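Local coordinates for protein putative pyridoxal phosphate-dependent transferase (PDB 4DGT) that binds pyridoxal-5'-phosphate and belongs to the class I and II aminotransferase family, being a putative transferase of the fold-type I architecture, at residues N9-R14 with A373-M378; N160-V165 with D191-H196; S202-S207 with H216-S221; K316-K321 with W329-A334. All blocks are in the same frame, centred on the assembly; numbering follows the deposited sequence.

Contact 1: N9-R14 with A373-M378; sequences NEIVDR and ACPRSM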
# COMPACT_ATOMS: atom_id res chain seq x y z
N ASN A 9 -5.16 21.36 -23.04
CA ASN A 9 -6.55 21.79 -23.30
C ASN A 9 -7.51 20.61 -23.50
O ASN A 9 -8.74 20.79 -23.39
CB ASN A 9 -6.62 22.70 -24.53
CG ASN A 9 -5.91 24.00 -24.34
OD1 ASN A 9 -6.11 24.71 -23.35
ND2 ASN A 9 -5.13 24.38 -25.34
N GLU A 10 -6.97 19.43 -23.78
CA GLU A 10 -7.80 18.28 -24.09
C GLU A 10 -8.66 17.96 -22.89
O GLU A 10 -8.15 17.81 -21.78
CB GLU A 10 -6.92 17.08 -24.45
CG GLU A 10 -7.62 15.73 -24.37
CD GLU A 10 -6.79 14.59 -24.97
OE1 GLU A 10 -5.56 14.74 -25.08
OE2 GLU A 10 -7.38 13.55 -25.33
N ILE A 11 -9.96 17.78 -23.09
CA ILE A 11 -10.79 17.38 -21.97
C ILE A 11 -10.90 15.87 -21.98
O ILE A 11 -11.12 15.25 -23.01
CB ILE A 11 -12.17 18.08 -21.92
CG1 ILE A 11 -13.03 17.71 -23.13
CG2 ILE A 11 -12.01 19.59 -21.76
CD1 ILE A 11 -14.49 18.01 -22.91
N VAL A 12 -10.69 15.29 -20.81
CA VAL A 12 -10.76 13.86 -20.66
C VAL A 12 -11.92 13.54 -19.74
O VAL A 12 -11.98 14.03 -18.62
CB VAL A 12 -9.45 13.31 -20.07
CG1 VAL A 12 -9.58 11.84 -19.74
CG2 VAL A 12 -8.29 13.57 -21.02
N ASP A 13 -12.85 12.73 -20.22
CA ASP A 13 -13.99 12.33 -19.38
C ASP A 13 -13.44 11.43 -18.28
O ASP A 13 -12.71 10.47 -18.58
CB ASP A 13 -15.05 11.56 -20.20
CG ASP A 13 -16.36 11.31 -19.42
OD1 ASP A 13 -16.56 11.84 -18.30
OD2 ASP A 13 -17.23 10.59 -19.98
N ARG A 14 -13.77 11.77 -17.02
CA ARG A 14 -13.38 10.91 -15.86
C ARG A 14 -14.59 10.29 -15.14
O ARG A 14 -14.45 9.67 -14.06
CB ARG A 14 -12.53 11.67 -14.87
CG ARG A 14 -11.19 12.13 -15.42
CD ARG A 14 -10.41 12.86 -14.36
NE ARG A 14 -9.80 11.97 -13.37
CZ ARG A 14 -9.18 12.39 -12.25
NH1 ARG A 14 -9.09 13.69 -11.97
NH2 ARG A 14 -8.61 11.53 -11.40
N ALA A 373 -5.35 22.58 -11.64
CA ALA A 373 -4.70 21.62 -12.56
C ALA A 373 -5.75 20.92 -13.40
O ALA A 373 -6.01 19.71 -13.27
CB ALA A 373 -3.86 20.58 -11.76
N CYS A 374 -6.32 21.69 -14.35
CA CYS A 374 -7.38 21.22 -15.20
C CYS A 374 -7.34 22.08 -16.47
O CYS A 374 -6.71 23.14 -16.52
CB CYS A 374 -8.73 21.31 -14.53
SG CYS A 374 -9.24 22.97 -14.07
N PRO A 375 -8.01 21.62 -17.54
CA PRO A 375 -8.03 22.42 -18.78
C PRO A 375 -8.63 23.75 -18.56
O PRO A 375 -9.49 23.90 -17.68
CB PRO A 375 -8.90 21.57 -19.67
CG PRO A 375 -8.70 20.19 -19.19
CD PRO A 375 -8.66 20.30 -17.72
N ARG A 376 -8.19 24.74 -19.31
CA ARG A 376 -8.72 26.08 -19.17
C ARG A 376 -10.23 26.12 -19.24
O ARG A 376 -10.87 26.89 -18.54
CB ARG A 376 -8.10 26.95 -20.25
CG ARG A 376 -8.69 28.33 -20.31
CD ARG A 376 -8.39 29.20 -19.09
NE ARG A 376 -6.95 29.25 -18.86
CZ ARG A 376 -6.13 30.07 -19.48
NH1 ARG A 376 -6.58 31.06 -20.25
NH2 ARG A 376 -4.84 29.94 -19.24
N SER A 377 -10.81 25.33 -20.15
CA SER A 377 -12.27 25.31 -20.25
C SER A 377 -12.98 24.97 -18.97
O SER A 377 -14.00 25.56 -18.65
CB SER A 377 -12.78 24.35 -21.29
OG SER A 377 -12.18 23.09 -21.22
N MET A 378 -12.43 23.98 -18.25
CA MET A 378 -12.99 23.53 -16.96
C MET A 378 -12.81 24.63 -15.87
O MET A 378 -13.69 24.85 -15.05
CB MET A 378 -12.36 22.19 -16.53
CG MET A 378 -12.94 21.64 -15.25
SD MET A 378 -12.27 20.00 -15.07
CE MET A 378 -12.76 19.74 -13.39
O HOH W 1 -9.41 23.97 -22.44
O HOH W 2 -10.79 22.05 -22.98

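Contact 2: N160-V165 with D191-H196; sequences NKIKDV and DICLKH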
# COMPACT_ATOMS: atom_id res chain seq x y z
N ASN A 160 7.88 30.38 21.59
CA ASN A 160 7.09 30.32 22.85
C ASN A 160 6.52 28.97 23.18
O ASN A 160 6.23 28.70 24.34
CB ASN A 160 5.92 31.26 22.78
CG ASN A 160 6.35 32.72 22.81
OD1 ASN A 160 7.40 33.07 23.33
ND2 ASN A 160 5.54 33.57 22.26
N LYS A 161 6.38 28.13 22.18
CA LYS A 161 5.69 26.82 22.30
C LYS A 161 6.62 25.63 22.11
O LYS A 161 6.18 24.49 22.30
CB LYS A 161 4.51 26.72 21.32
CG LYS A 161 3.31 27.62 21.57
CD LYS A 161 2.38 27.60 20.36
CE LYS A 161 1.15 28.45 20.56
NZ LYS A 161 0.45 28.62 19.27
N ILE A 162 7.90 25.87 21.79
CA ILE A 162 8.78 24.81 21.24
C ILE A 162 9.39 23.95 22.38
O ILE A 162 9.91 22.86 22.11
CB ILE A 162 9.92 25.39 20.31
CG1 ILE A 162 10.66 24.31 19.46
CG2 ILE A 162 10.94 26.16 21.13
CD1 ILE A 162 9.96 23.82 18.20
N LYS A 163 9.35 24.47 23.60
CA LYS A 163 10.21 23.92 24.65
C LYS A 163 9.96 22.44 24.96
O LYS A 163 10.92 21.71 25.23
CB LYS A 163 10.16 24.80 25.91
CG LYS A 163 8.87 24.75 26.73
CD LYS A 163 9.09 25.40 28.11
CE LYS A 163 8.10 24.91 29.18
NZ LYS A 163 8.35 23.53 29.74
N ASP A 164 8.71 21.98 24.84
CA ASP A 164 8.42 20.56 25.11
C ASP A 164 7.94 19.80 23.88
O ASP A 164 7.33 18.73 23.97
CB ASP A 164 7.38 20.48 26.20
CG ASP A 164 7.94 20.91 27.56
OD1 ASP A 164 7.45 21.91 28.12
OD2 ASP A 164 8.89 20.25 28.02
N VAL A 165 8.23 20.36 22.74
CA VAL A 165 7.87 19.71 21.50
C VAL A 165 8.95 18.74 21.10
O VAL A 165 10.16 18.99 21.33
CB VAL A 165 7.68 20.76 20.40
CG1 VAL A 165 7.68 20.20 19.01
CG2 VAL A 165 6.36 21.51 20.64
N ASP A 191 17.03 26.63 12.58
CA ASP A 191 17.91 26.95 13.69
C ASP A 191 17.18 26.90 15.03
O ASP A 191 17.76 26.45 16.03
CB ASP A 191 18.49 28.34 13.50
CG ASP A 191 19.68 28.36 12.52
OD1 ASP A 191 20.27 27.31 12.12
OD2 ASP A 191 20.02 29.49 12.13
N ILE A 192 15.93 27.34 15.05
CA ILE A 192 15.09 27.21 16.24
C ILE A 192 14.97 25.75 16.62
O ILE A 192 15.10 25.39 17.77
CB ILE A 192 13.67 27.83 16.13
CG1 ILE A 192 13.71 29.36 15.96
CG2 ILE A 192 12.82 27.44 17.35
CD1 ILE A 192 12.37 29.97 15.50
N CYS A 193 14.62 24.90 15.67
CA CYS A 193 14.43 23.49 15.96
C CYS A 193 15.71 22.85 16.42
O CYS A 193 15.68 22.09 17.38
CB CYS A 193 13.82 22.77 14.79
SG CYS A 193 12.09 23.20 14.45
N LEU A 194 16.84 23.18 15.82
CA LEU A 194 18.12 22.60 16.26
C LEU A 194 18.49 23.05 17.67
O LEU A 194 18.96 22.24 18.48
CB LEU A 194 19.28 22.98 15.33
CG LEU A 194 19.35 22.13 14.10
CD1 LEU A 194 20.00 22.86 12.90
CD2 LEU A 194 20.02 20.83 14.48
N LYS A 195 18.21 24.30 17.98
CA LYS A 195 18.49 24.87 19.35
C LYS A 195 17.76 24.06 20.40
O LYS A 195 18.29 23.79 21.49
CB LYS A 195 18.01 26.30 19.45
CG LYS A 195 18.17 26.99 20.80
CD LYS A 195 17.90 28.46 20.62
CE LYS A 195 18.01 29.29 21.88
NZ LYS A 195 17.28 30.57 21.57
N HIS A 196 16.56 23.63 20.08
CA HIS A 196 15.72 22.89 21.01
C HIS A 196 15.72 21.40 20.83
O HIS A 196 14.90 20.68 21.42
CB HIS A 196 14.30 23.42 20.97
CG HIS A 196 14.18 24.80 21.44
ND1 HIS A 196 14.03 25.08 22.75
CD2 HIS A 196 14.31 26.02 20.78
CE1 HIS A 196 14.04 26.42 22.93
NE2 HIS A 196 14.21 27.01 21.72
O HOH W 3 12.10 21.02 22.54

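Contact 3: S202-S207 with H216-S221; sequences SDEIHS and HIPMAS. With MG (magnesium ion), chain E; PLP (pyridoxal-5'-phosphate), chain C.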
# COMPACT_ATOMS: atom_id res chain seq x y z
N SER A 202 9.82 17.13 7.02
CA SER A 202 9.45 18.07 5.98
C SER A 202 8.68 17.34 4.90
O SER A 202 9.27 16.51 4.20
CB SER A 202 10.67 18.78 5.41
OG SER A 202 10.28 19.84 4.58
N ASP A 203 7.39 17.67 4.75
CA ASP A 203 6.53 17.13 3.69
C ASP A 203 6.70 18.02 2.46
O ASP A 203 6.20 19.16 2.45
CB ASP A 203 5.08 17.11 4.16
CG ASP A 203 4.12 16.59 3.10
OD1 ASP A 203 4.49 16.45 1.90
OD2 ASP A 203 2.97 16.32 3.50
N GLU A 204 7.46 17.52 1.49
CA GLU A 204 7.82 18.29 0.34
C GLU A 204 7.22 17.68 -0.89
O GLU A 204 7.78 17.81 -2.00
CB GLU A 204 9.32 18.40 0.24
CG GLU A 204 9.88 19.12 1.49
CD GLU A 204 11.35 19.50 1.47
OE1 GLU A 204 12.00 19.33 0.40
OE2 GLU A 204 11.88 20.06 2.47
N ILE A 205 6.02 17.15 -0.72
CA ILE A 205 5.35 16.47 -1.87
C ILE A 205 5.10 17.43 -3.07
O ILE A 205 5.15 17.04 -4.23
CB ILE A 205 4.09 15.71 -1.43
CG1 ILE A 205 3.68 14.68 -2.50
CG2 ILE A 205 2.96 16.67 -1.18
CD1 ILE A 205 2.51 13.80 -2.07
N HIS A 206 4.91 18.74 -2.79
CA HIS A 206 4.64 19.72 -3.81
C HIS A 206 5.92 20.34 -4.37
O HIS A 206 5.88 21.33 -5.08
CB HIS A 206 3.74 20.83 -3.31
CG HIS A 206 2.36 20.39 -2.95
ND1 HIS A 206 1.32 20.30 -3.86
CD2 HIS A 206 1.87 19.90 -1.73
CE1 HIS A 206 0.23 19.86 -3.22
NE2 HIS A 206 0.57 19.57 -1.92
N SER A 207 7.08 19.72 -4.07
CA SER A 207 8.40 20.28 -4.38
C SER A 207 8.63 20.62 -5.84
O SER A 207 9.46 21.47 -6.13
CB SER A 207 9.51 19.29 -3.95
OG SER A 207 9.36 18.03 -4.55
N HIS A 216 12.16 25.85 -5.16
CA HIS A 216 12.04 24.97 -3.98
C HIS A 216 13.39 24.77 -3.36
O HIS A 216 14.36 24.37 -4.08
CB HIS A 216 11.57 23.64 -4.42
CG HIS A 216 11.37 22.66 -3.28
ND1 HIS A 216 10.43 22.84 -2.31
CD2 HIS A 216 12.11 21.56 -2.95
CE1 HIS A 216 10.56 21.84 -1.41
NE2 HIS A 216 11.61 21.07 -1.80
N ILE A 217 13.43 24.94 -2.04
CA ILE A 217 14.63 24.66 -1.24
C ILE A 217 14.28 23.55 -0.28
O ILE A 217 13.56 23.79 0.70
CB ILE A 217 15.06 25.91 -0.44
CG1 ILE A 217 15.24 27.13 -1.35
CG2 ILE A 217 16.32 25.60 0.36
CD1 ILE A 217 16.30 26.96 -2.38
N PRO A 218 14.77 22.31 -0.51
CA PRO A 218 14.51 21.30 0.55
C PRO A 218 15.12 21.78 1.86
O PRO A 218 16.24 22.25 1.87
CB PRO A 218 15.19 20.04 -0.01
CG PRO A 218 15.29 20.30 -1.49
CD PRO A 218 15.51 21.75 -1.66
N MET A 219 14.38 21.68 2.95
CA MET A 219 14.93 22.03 4.25
C MET A 219 16.27 21.34 4.53
O MET A 219 17.23 21.96 4.98
CB MET A 219 13.95 21.69 5.31
CG MET A 219 14.42 21.78 6.74
SD MET A 219 14.86 23.52 7.21
CE MET A 219 13.30 24.11 7.90
N ALA A 220 16.38 20.08 4.14
CA ALA A 220 17.58 19.28 4.38
C ALA A 220 18.75 19.70 3.50
O ALA A 220 19.88 19.36 3.78
CB ALA A 220 17.27 17.77 4.20
N SER A 221 18.51 20.48 2.45
CA SER A 221 19.58 20.89 1.50
C SER A 221 20.36 22.10 1.97
O SER A 221 21.41 22.44 1.40
CB SER A 221 19.01 21.20 0.11
OG SER A 221 18.36 22.45 0.12
MG MG E . 23.02 22.44 -0.05
N1 PLP C . 1.06 15.99 1.79
C2 PLP C . 0.52 17.10 1.26
C2A PLP C . 0.90 18.49 1.77
C3 PLP C . -0.42 17.08 0.16
O3 PLP C . -1.06 18.19 -0.34
C4 PLP C . -0.82 15.78 -0.31
C4A PLP C . -1.81 15.66 -1.42
C5 PLP C . -0.19 14.60 0.31
C6 PLP C . 0.76 14.77 1.32
C5A PLP C . -0.54 13.22 -0.21
O4P PLP C . -0.29 12.36 0.85
P PLP C . -0.25 10.72 0.47
O1P PLP C . 1.05 10.54 -0.26
O2P PLP C . -0.32 10.06 1.90
O3P PLP C . -1.44 10.52 -0.48
O HOH W 4 14.16 18.58 3.17
O HOH W 5 22.37 20.84 -0.86
O HOH W 6 24.46 22.48 -1.43
O HOH W 7 24.02 23.89 1.18

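Contact 4: K316-K321 with W329-A334; sequences KLKVRK and WVDFSA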
# COMPACT_ATOMS: atom_id res chain seq x y z
N LYS A 316 -15.17 41.35 -4.65
CA LYS A 316 -15.26 41.22 -3.18
C LYS A 316 -14.34 40.12 -2.68
O LYS A 316 -13.90 40.16 -1.51
CB LYS A 316 -16.69 40.99 -2.73
CG LYS A 316 -17.59 42.22 -3.01
CD LYS A 316 -18.87 42.14 -2.24
CE LYS A 316 -19.89 43.17 -2.73
NZ LYS A 316 -21.18 42.90 -2.00
N LEU A 317 -13.97 39.19 -3.56
CA LEU A 317 -13.03 38.11 -3.17
C LEU A 317 -11.62 38.64 -3.14
O LEU A 317 -11.28 39.58 -3.85
CB LEU A 317 -13.14 36.92 -4.10
CG LEU A 317 -14.56 36.34 -4.26
CD1 LEU A 317 -14.53 35.08 -5.13
CD2 LEU A 317 -15.36 36.07 -2.97
N LYS A 318 -10.77 38.03 -2.34
CA LYS A 318 -9.35 38.38 -2.29
C LYS A 318 -8.52 37.12 -2.51
O LYS A 318 -8.83 36.06 -1.95
CB LYS A 318 -8.98 39.01 -0.96
CG LYS A 318 -9.72 40.30 -0.62
CD LYS A 318 -9.42 40.68 0.83
CE LYS A 318 -8.00 41.16 1.05
NZ LYS A 318 -7.61 41.31 2.49
N VAL A 319 -7.50 37.24 -3.35
CA VAL A 319 -6.65 36.12 -3.73
C VAL A 319 -5.23 36.66 -3.94
O VAL A 319 -5.03 37.80 -4.43
CB VAL A 319 -7.15 35.38 -4.96
CG1 VAL A 319 -7.20 36.29 -6.16
CG2 VAL A 319 -6.31 34.15 -5.20
N ARG A 320 -4.28 35.89 -3.45
CA ARG A 320 -2.83 36.12 -3.66
C ARG A 320 -2.27 34.98 -4.53
O ARG A 320 -2.55 33.82 -4.30
CB ARG A 320 -2.07 36.18 -2.33
CG ARG A 320 -2.58 37.27 -1.39
CD ARG A 320 -2.23 38.66 -1.93
NE ARG A 320 -2.80 39.78 -1.17
CZ ARG A 320 -3.94 40.43 -1.44
NH1 ARG A 320 -4.68 40.09 -2.50
NH2 ARG A 320 -4.33 41.44 -0.67
N LYS A 321 -1.45 35.30 -5.52
CA LYS A 321 -0.98 34.34 -6.46
C LYS A 321 -0.06 33.34 -5.72
O LYS A 321 0.83 33.83 -4.98
CB LYS A 321 -0.22 35.09 -7.56
CG LYS A 321 0.32 34.17 -8.61
CD LYS A 321 0.93 34.91 -9.76
CE LYS A 321 1.57 33.93 -10.71
NZ LYS A 321 2.10 34.62 -11.92
N TRP A 329 -5.97 29.77 -3.12
CA TRP A 329 -6.50 30.04 -1.82
C TRP A 329 -7.24 31.39 -1.86
O TRP A 329 -6.60 32.43 -1.96
CB TRP A 329 -5.34 30.05 -0.83
CG TRP A 329 -5.65 30.12 0.65
CD1 TRP A 329 -5.16 31.05 1.55
CD2 TRP A 329 -6.43 29.19 1.48
NE1 TRP A 329 -5.57 30.76 2.82
CE2 TRP A 329 -6.28 29.62 2.84
CE3 TRP A 329 -7.16 28.03 1.23
CZ2 TRP A 329 -6.93 28.98 3.88
CZ3 TRP A 329 -7.80 27.36 2.27
CH2 TRP A 329 -7.67 27.83 3.59
N VAL A 330 -8.56 31.33 -1.79
CA VAL A 330 -9.39 32.52 -2.06
C VAL A 330 -10.23 32.89 -0.86
O VAL A 330 -10.93 32.00 -0.29
CB VAL A 330 -10.33 32.26 -3.25
CG1 VAL A 330 -11.23 33.48 -3.57
CG2 VAL A 330 -9.56 31.80 -4.48
N ASP A 331 -10.12 34.17 -0.47
CA ASP A 331 -10.81 34.71 0.71
C ASP A 331 -12.19 35.18 0.32
O ASP A 331 -12.28 36.15 -0.45
CB ASP A 331 -10.02 35.89 1.29
CG ASP A 331 -10.53 36.36 2.59
OD1 ASP A 331 -11.56 35.90 3.10
OD2 ASP A 331 -9.88 37.31 3.11
N PHE A 332 -13.24 34.55 0.86
CA PHE A 332 -14.62 34.89 0.66
C PHE A 332 -15.21 35.64 1.85
O PHE A 332 -16.40 35.87 1.88
CB PHE A 332 -15.47 33.62 0.47
CG PHE A 332 -15.31 32.95 -0.84
CD1 PHE A 332 -14.13 32.34 -1.22
CD2 PHE A 332 -16.37 32.92 -1.75
CE1 PHE A 332 -14.01 31.71 -2.44
CE2 PHE A 332 -16.26 32.29 -3.00
CZ PHE A 332 -15.08 31.68 -3.33
N SER A 333 -14.38 36.06 2.79
CA SER A 333 -14.93 36.63 4.03
C SER A 333 -15.70 37.91 3.86
O SER A 333 -16.59 38.17 4.67
CB SER A 333 -13.94 36.88 5.12
OG SER A 333 -12.81 37.61 4.62
N ALA A 334 -15.43 38.69 2.81
CA ALA A 334 -16.15 39.94 2.59
C ALA A 334 -17.63 39.74 2.30
O ALA A 334 -18.39 40.68 2.40
CB ALA A 334 -15.50 40.70 1.46
O HOH W 8 -13.36 38.44 0.60
O HOH W 9 -3.54 31.13 -3.62
O HOH W 10 -4.49 33.80 -1.12

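Contact 1: N9-R14 with A373-M378
P375 is the first residue of 373-378 to meet the N-terminal segment. The CB-CG side of its ring rests against the carbonyl oxygens of N9 and E10. P375 CB is 3.8 Å from N9 O, and P375 CG is 3.6 Å from E10 O. The same P375 CG comes within 4.2 Å of I11 CG2, the apolar part of the contact. P375 holds the N-cap position of helix 376-390, the last helix of this aminotransferase-family chain. The contact thus joins the loop ahead of helix 20-23 to the start of the C-terminal helix. R376 CB lies 4.3 Å from N9 OD1, but the guanidinium runs away to S301 and N302. Y298 OH bonds both N9 OD1 and R376 N, so one hydroxyl links the two segments. The backbone N of S377 donates to a water at 3.0 Å. That water reaches N9 O and N9 OD1 only by weak bonds. S377 OG stands between its backbone N and carbonyl carbon (chi1 47°), on the side of I11 CG2. The serine was modelled in two conformers, so this touch is doubtful. V12 and R14 pack on I62 of the second subunit.

Contact 2: N160-V165 with D191-H196
K163 and H196 bring the two backbones closest, with their CA atoms 6.7 Å apart, H196 being the first residue past helix 183-195. The chain at 162-165 is turned back by the bond from V165 N to I162 O, 3.1 Å. I162 CG2 sits over the centre of the H196 ring, 3.3 Å from the centroid and 7° off the normal, a CH-pi contact. The ring is laid there by H196 chi1 of -65°, with CG anti to the carbonyl carbon. I162 CG1 lies by H196 CB as well as by I192 CG2, the latter at 4.3 Å, and I162 CD1 is 4.4 Å from C193 SG. V198 also touches I162, while I192 reaches back to Y155 and I158 of helix 155-161. Helix 183-195 is the connection between parallel strands 165-171 and 199-203, a beta-alpha-beta crossover, and its end packs here against the chain leaving helix 155-161. A water stands 2.9 Å from I162 O and 3.0 Å from H196 O. Two protons cannot serve every acceptor around it, so these bonds may alternate. Lacking a direct hydrogen bond, the segments are joined by shape and apolar packing, with one water between their carbonyl oxygens.

Contact 3: S202-S207 with H216-S221
E204 and H216 form the tight, buried part of this contact. H216 NE2 donates to E204 OE1 at 2.8 Å, in the plane of its own ring. It meets the carboxylate from above, 58° out of that plane, and the two flat groups stand 80° apart. The other oxygen is gripped more heavily. M219 N donates to E204 OE2 on the syn lone pair at 3.0 Å. S202 OG donates to the anti lone pair of the same E204 OE2 at 2.7 Å, and N172 adds a further bond. The glutamate chain is extended beyond CG, which lets it span to the second segment. S207 CB covers one face of the H216 ring, 3.6 Å from its centroid, and H84 meets this ring edge-to-face. Farther along 216-221 direct contact gives way to water. One water joins E204 OE2 to A220 N, and S221 O binds a magnesium ion at 2.2 Å with three waters. At the other end, 202-207 reaches the cofactor. D203 OD2 is 2.6 Å from PLP N1, an aspartate placement familiar from fold-type I enzymes. H206 NE2 hydrogen-bonds PLP O3 at 2.7 Å. Several donors converge on one buried carboxylate. This would favour a charged E204, which ties the loop 216-221 to the chain that carries the cofactor contacts.

Contact 4: K316-K321 with W329-A334
K318 and D331 form an antiparallel hydrogen-bonded pair. D331 N donates to K318 O at 2.7 Å, almost straight at 168°. K318 N donates to D331 O at 3.1 Å, in the carbonyl plane. Past this pair one water bonds K316 O, D331 O and A334 N. Two more join R320 to W329, backbone to backbone. The side chains of K318 and D331 lie side by side and point the same way. Their charged ends stay apart, with K318 NZ 4.6 Å from D331 OD2, which has a long, weak ion pair with K145. D331 OD1 accepts from S333 N at 2.8 Å and from S333 OG, both on one face of its plane; the first closes an Asx turn where the strand ends. L317 CD2 lies over one face of the F332 ring, 3.9 Å from the centroid and offset toward the rim. L317 CG is anti to its carbonyl carbon (chi1 -54°), which carries the methyls to that ring. L317 CB meets V330 CG1 at 4.0 Å, and V319 CG2 meets V330 CG2 at 4.1 Å. L317 and V319 also touch helix 289-313, and F332 touches helix 376-390. W329 turns away, stacking on Y367 and bonding Y151 through NE1. This beta hairpin puts the short, weakly bonded strand 318-319 at one edge, within this chain, of a four-stranded antiparallel sheet backed by helices.

Contact 1 joins segments near the two ends of the chain, and the other three are nested within the loop it closes. Contacts 2, 3 and 4 follow in series. Contacts 2 and 3 both belong to the part of the fold built on the seven-stranded mixed sheet: helix 183-195 leads into strand 199-203, and their centres are about 20 Å apart. Contact 4 belongs to the separate antiparallel sheet, about 27 Å from contact 3 between centres. Its hairpin packs on helix 376-390, whose start lies in contact 1, about 24 Å away between centres. Contacts 1 and 2 are farthest apart, about 45 Å between centres. Contact 3 lies nearest the chain's centre, and its first segment supplies cofactor contacts.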